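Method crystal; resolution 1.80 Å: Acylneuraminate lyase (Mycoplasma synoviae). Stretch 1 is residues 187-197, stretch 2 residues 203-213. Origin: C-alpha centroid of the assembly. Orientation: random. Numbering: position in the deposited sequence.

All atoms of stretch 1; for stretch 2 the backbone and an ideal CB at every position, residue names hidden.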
# COMPACT_ATOMS: atom_id res chain seq x y z
N LEU A 187 18.51 -13.78 19.52
CA LEU A 187 18.48 -14.79 18.49
C LEU A 187 17.41 -14.45 17.46
O LEU A 187 16.27 -14.26 17.82
CB LEU A 187 18.20 -16.16 19.10
CG LEU A 187 18.01 -17.34 18.12
CD1 LEU A 187 19.32 -17.62 17.35
CD2 LEU A 187 17.59 -18.55 18.90
N PHE A 188 17.78 -14.39 16.19
CA PHE A 188 16.79 -14.11 15.15
C PHE A 188 16.75 -15.33 14.26
O PHE A 188 17.74 -15.65 13.61
CB PHE A 188 17.16 -12.82 14.36
CG PHE A 188 17.01 -11.58 15.17
CD1 PHE A 188 15.78 -10.93 15.24
CD2 PHE A 188 18.08 -11.08 15.91
CE1 PHE A 188 15.62 -9.78 16.03
CE2 PHE A 188 17.94 -9.95 16.70
CZ PHE A 188 16.71 -9.29 16.76
N MET A 189 15.60 -16.02 14.26
CA MET A 189 15.37 -17.15 13.39
C MET A 189 14.80 -16.61 12.07
O MET A 189 13.77 -15.92 12.07
CB MET A 189 14.45 -18.16 14.08
CG MET A 189 15.09 -18.78 15.36
SD MET A 189 16.58 -19.75 15.03
CE MET A 189 15.91 -21.27 14.36
N PHE A 190 15.49 -16.85 10.96
CA PHE A 190 15.12 -16.21 9.68
C PHE A 190 14.04 -17.06 8.96
O PHE A 190 14.26 -18.23 8.68
CB PHE A 190 16.37 -16.02 8.83
CG PHE A 190 16.16 -15.12 7.66
CD1 PHE A 190 16.21 -13.74 7.81
CD2 PHE A 190 15.89 -15.66 6.40
CE1 PHE A 190 16.00 -12.89 6.72
CE2 PHE A 190 15.69 -14.82 5.29
CZ PHE A 190 15.74 -13.45 5.45
N ALA A 191 12.90 -16.45 8.67
CA ALA A 191 11.73 -17.21 8.23
C ALA A 191 11.24 -16.79 6.85
O ALA A 191 10.06 -16.92 6.53
CB ALA A 191 10.61 -17.15 9.27
N TRP A 192 12.14 -16.32 6.00
CA TRP A 192 11.75 -16.04 4.61
C TRP A 192 12.60 -16.92 3.68
O TRP A 192 13.73 -16.59 3.35
CB TRP A 192 11.84 -14.54 4.28
CG TRP A 192 11.42 -14.22 2.84
CD1 TRP A 192 10.55 -14.92 2.06
CD2 TRP A 192 11.85 -13.10 2.06
NE1 TRP A 192 10.42 -14.30 0.81
CE2 TRP A 192 11.19 -13.18 0.80
CE3 TRP A 192 12.72 -12.03 2.30
CZ2 TRP A 192 11.39 -12.24 -0.21
CZ3 TRP A 192 12.92 -11.09 1.29
CH2 TRP A 192 12.26 -11.21 0.05
N ASP A 193 12.02 -18.07 3.32
CA ASP A 193 12.74 -19.14 2.64
C ASP A 193 13.41 -18.65 1.36
O ASP A 193 14.54 -19.06 1.03
CB ASP A 193 11.77 -20.29 2.27
CG ASP A 193 10.95 -20.80 3.47
OD1 ASP A 193 10.58 -19.99 4.32
OD2 ASP A 193 10.66 -22.02 3.53
N GLU A 194 12.71 -17.79 0.63
CA GLU A 194 13.26 -17.30 -0.65
C GLU A 194 14.47 -16.37 -0.51
O GLU A 194 15.05 -15.93 -1.50
CB GLU A 194 12.15 -16.61 -1.43
CG GLU A 194 11.01 -17.54 -1.78
CD GLU A 194 9.71 -16.80 -2.11
OE1 GLU A 194 9.50 -15.67 -1.59
OE2 GLU A 194 8.92 -17.35 -2.91
N ALA A 195 14.84 -16.06 0.72
CA ALA A 195 15.95 -15.13 0.93
C ALA A 195 16.99 -15.71 1.85
O ALA A 195 17.73 -14.96 2.51
CB ALA A 195 15.43 -13.81 1.47
N LEU A 196 17.05 -17.04 1.89
CA LEU A 196 17.95 -17.75 2.80
C LEU A 196 19.37 -17.19 2.77
O LEU A 196 19.95 -16.85 3.83
CB LEU A 196 17.94 -19.26 2.46
CG LEU A 196 18.44 -20.19 3.58
CD1 LEU A 196 17.96 -21.63 3.35
CD2 LEU A 196 19.95 -20.21 3.73
N ALA A 197 19.94 -17.12 1.57
CA ALA A 197 21.33 -16.68 1.41
C ALA A 197 21.50 -15.22 1.79
O ALA A 197 22.54 -14.82 2.33
CB ALA A 197 21.80 -16.93 -0.01
N UNK A 203 23.88 -12.48 8.81
CA UNK A 203 24.17 -13.10 10.13
C UNK A 203 23.17 -14.10 10.68
O UNK A 203 23.35 -14.61 11.78
CB UNK A 203 24.31 -11.99 11.17
N UNK A 204 22.08 -14.34 9.96
CA UNK A 204 21.17 -15.43 10.33
C UNK A 204 21.89 -16.77 10.32
O UNK A 204 22.68 -17.05 9.41
CB UNK A 204 19.97 -15.47 9.38
N UNK A 205 21.59 -17.61 11.30
CA UNK A 205 22.21 -18.93 11.33
C UNK A 205 21.18 -20.03 11.47
O UNK A 205 21.50 -21.23 11.32
CB UNK A 205 23.22 -19.02 12.48
N UNK A 206 19.95 -19.62 11.78
CA UNK A 206 18.83 -20.54 11.98
C UNK A 206 17.68 -20.08 11.10
O UNK A 206 17.43 -18.86 10.98
CB UNK A 206 18.41 -20.60 13.45
N UNK A 207 17.02 -21.04 10.48
CA UNK A 207 16.00 -20.77 9.47
C UNK A 207 14.75 -21.58 9.74
O UNK A 207 14.79 -22.80 9.86
CB UNK A 207 16.53 -21.08 8.07
N UNK A 208 13.62 -20.88 9.84
CA UNK A 208 12.35 -21.58 10.00
C UNK A 208 11.56 -21.40 8.70
O UNK A 208 11.44 -20.29 8.20
CB UNK A 208 11.57 -21.06 11.21
N UNK A 209 11.04 -22.48 8.15
CA UNK A 209 10.28 -22.31 6.90
C UNK A 209 9.49 -23.51 6.47
O UNK A 209 9.87 -24.64 6.74
CB UNK A 209 11.23 -21.93 5.76
N UNK A 210 8.38 -23.24 5.80
CA UNK A 210 7.50 -24.28 5.30
C UNK A 210 8.23 -25.16 4.28
O UNK A 210 8.00 -26.37 4.21
CB UNK A 210 6.25 -23.66 4.68
N UNK A 211 9.08 -24.55 3.46
CA UNK A 211 9.64 -25.27 2.30
C UNK A 211 10.71 -26.29 2.69
O UNK A 211 11.03 -27.19 1.91
CB UNK A 211 10.24 -24.27 1.31
N UNK A 212 11.24 -26.19 3.91
CA UNK A 212 12.26 -27.14 4.36
C UNK A 212 11.65 -28.47 4.75
O UNK A 212 12.38 -29.43 5.00
CB UNK A 212 13.04 -26.56 5.54
N UNK A 213 10.31 -28.53 4.82
CA UNK A 213 9.63 -29.81 5.06
C UNK A 213 10.04 -30.89 4.05
O UNK A 213 10.11 -32.07 4.40
CB UNK A 213 8.11 -29.61 5.01

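Position 203 has positive phi (107°) and nothing of stretch 1 within reach. Positive phi favours glycine, and the residue is Gly203.

At 204 the CA-to-CB bond points toward stretch 1, and the ideal CB lies 3.7 Å from CB of Phe190. A small apolar side chain would suit. The residue is Ala204, whose CB packs against CB of Phe190.

Position 205 points sideways with open space around it, so many residues would do. It is Lys205, and the end of its side chain leads away. Its backbone N donates to water 1 (2.9 Å), which in turn donates to O of Phe188 (2.8 Å).

At 206 the ideal CB would sit 2.6 Å from SD of Met189, a clash. With Met189 placed as it is, only a residue without CB fits. Gly206 is found. Its O accepts a hydrogen bond from N of Phe190 (2.8 Å, 168°).

Position 207 shares a sheet face with Phe190. Leu196 also lies near, so a large apolar or aromatic side chain would suit. The residue is Phe207. Its CD2 meets CB of Phe190 at 3.6 Å, and CD2 of Leu196 sits over the ring face, 4.1 Å from the centroid of the Phe207 ring.

At 208 the bond points sideways, close to Ala191 and Met189. A branched or other medium apolar residue would fit. It is Ile208: CD1 reaches CB of Met189 at 3.7 Å, while its N donates to O of Phe190 (3.0 Å).

At 209 the ideal CB would fall 2.3 Å from OD2 of Asp193, a clash, so with Asp193 placed as it is only glycine suits. It is Gly209; its CA is 3.4 Å from Asp193 OD2.

Position 210 points sideways near the carboxylate of Asp193. Small polar residues suit. It is Ser210; water 3 links its N (2.9 Å) to OD1 of Asp193 (2.7 Å).

Position 211 points toward the same carboxylate, so a short donor is expected: serine or threonine. It is Thr211. Both its OG1 (2.5 Å) and its N (3.0 Å) donate to OD2 of Asp193, which is thus held twice.

The CB at 212 is far from stretch 1, so only a long side chain could return to it. Tyr212 does: OH lies 3.5 Å from CD1 of Leu196, and Asp193 OD2 is over one face of its ring. Water 2 joins Tyr212 OH (2.6 Å) to O of Phe190 (2.9 Å).

Position 213 is out of reach, and its choice is free here; it is Asn213.

Stretch 2 (203-213) GAKGFIGSTYN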
# COMPACT_ATOMS: atom_id res chain seq x y z
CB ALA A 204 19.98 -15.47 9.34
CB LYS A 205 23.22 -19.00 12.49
CG LYS A 205 24.44 -18.12 12.31
CD LYS A 205 25.40 -18.32 13.48
CE LYS A 205 26.70 -17.50 13.30
NZ LYS A 205 27.67 -18.19 12.38
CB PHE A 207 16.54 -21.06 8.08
CG PHE A 207 17.78 -20.28 7.79
CD1 PHE A 207 19.03 -20.75 8.18
CD2 PHE A 207 17.67 -19.01 7.22
CE1 PHE A 207 20.17 -19.97 7.98
CE2 PHE A 207 18.80 -18.23 7.00
CZ PHE A 207 20.05 -18.70 7.38
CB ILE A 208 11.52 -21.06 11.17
CG1 ILE A 208 12.27 -21.29 12.51
CG2 ILE A 208 10.18 -21.74 11.21
CD1 ILE A 208 11.68 -20.51 13.67
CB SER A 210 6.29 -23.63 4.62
OG SER A 210 6.70 -22.83 3.50
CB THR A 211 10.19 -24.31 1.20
OG1 THR A 211 11.35 -23.64 1.69
CG2 THR A 211 9.13 -23.29 0.78
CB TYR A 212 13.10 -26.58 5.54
CG TYR A 212 13.55 -25.15 5.32
CD1 TYR A 212 14.16 -24.77 4.11
CD2 TYR A 212 13.35 -24.18 6.30
CE1 TYR A 212 14.58 -23.44 3.89
CE2 TYR A 212 13.75 -22.84 6.09
CZ TYR A 212 14.35 -22.49 4.87
OH TYR A 212 14.74 -21.18 4.66
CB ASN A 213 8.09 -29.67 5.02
CG ASN A 213 7.50 -29.14 6.33
OD1 ASN A 213 7.09 -27.96 6.43
ND2 ASN A 213 7.39 -30.02 7.31
O HOH W 1 20.11 -17.10 13.73
O HOH W 2 13.56 -19.46 6.13
O HOH W 3 8.04 -20.44 5.24
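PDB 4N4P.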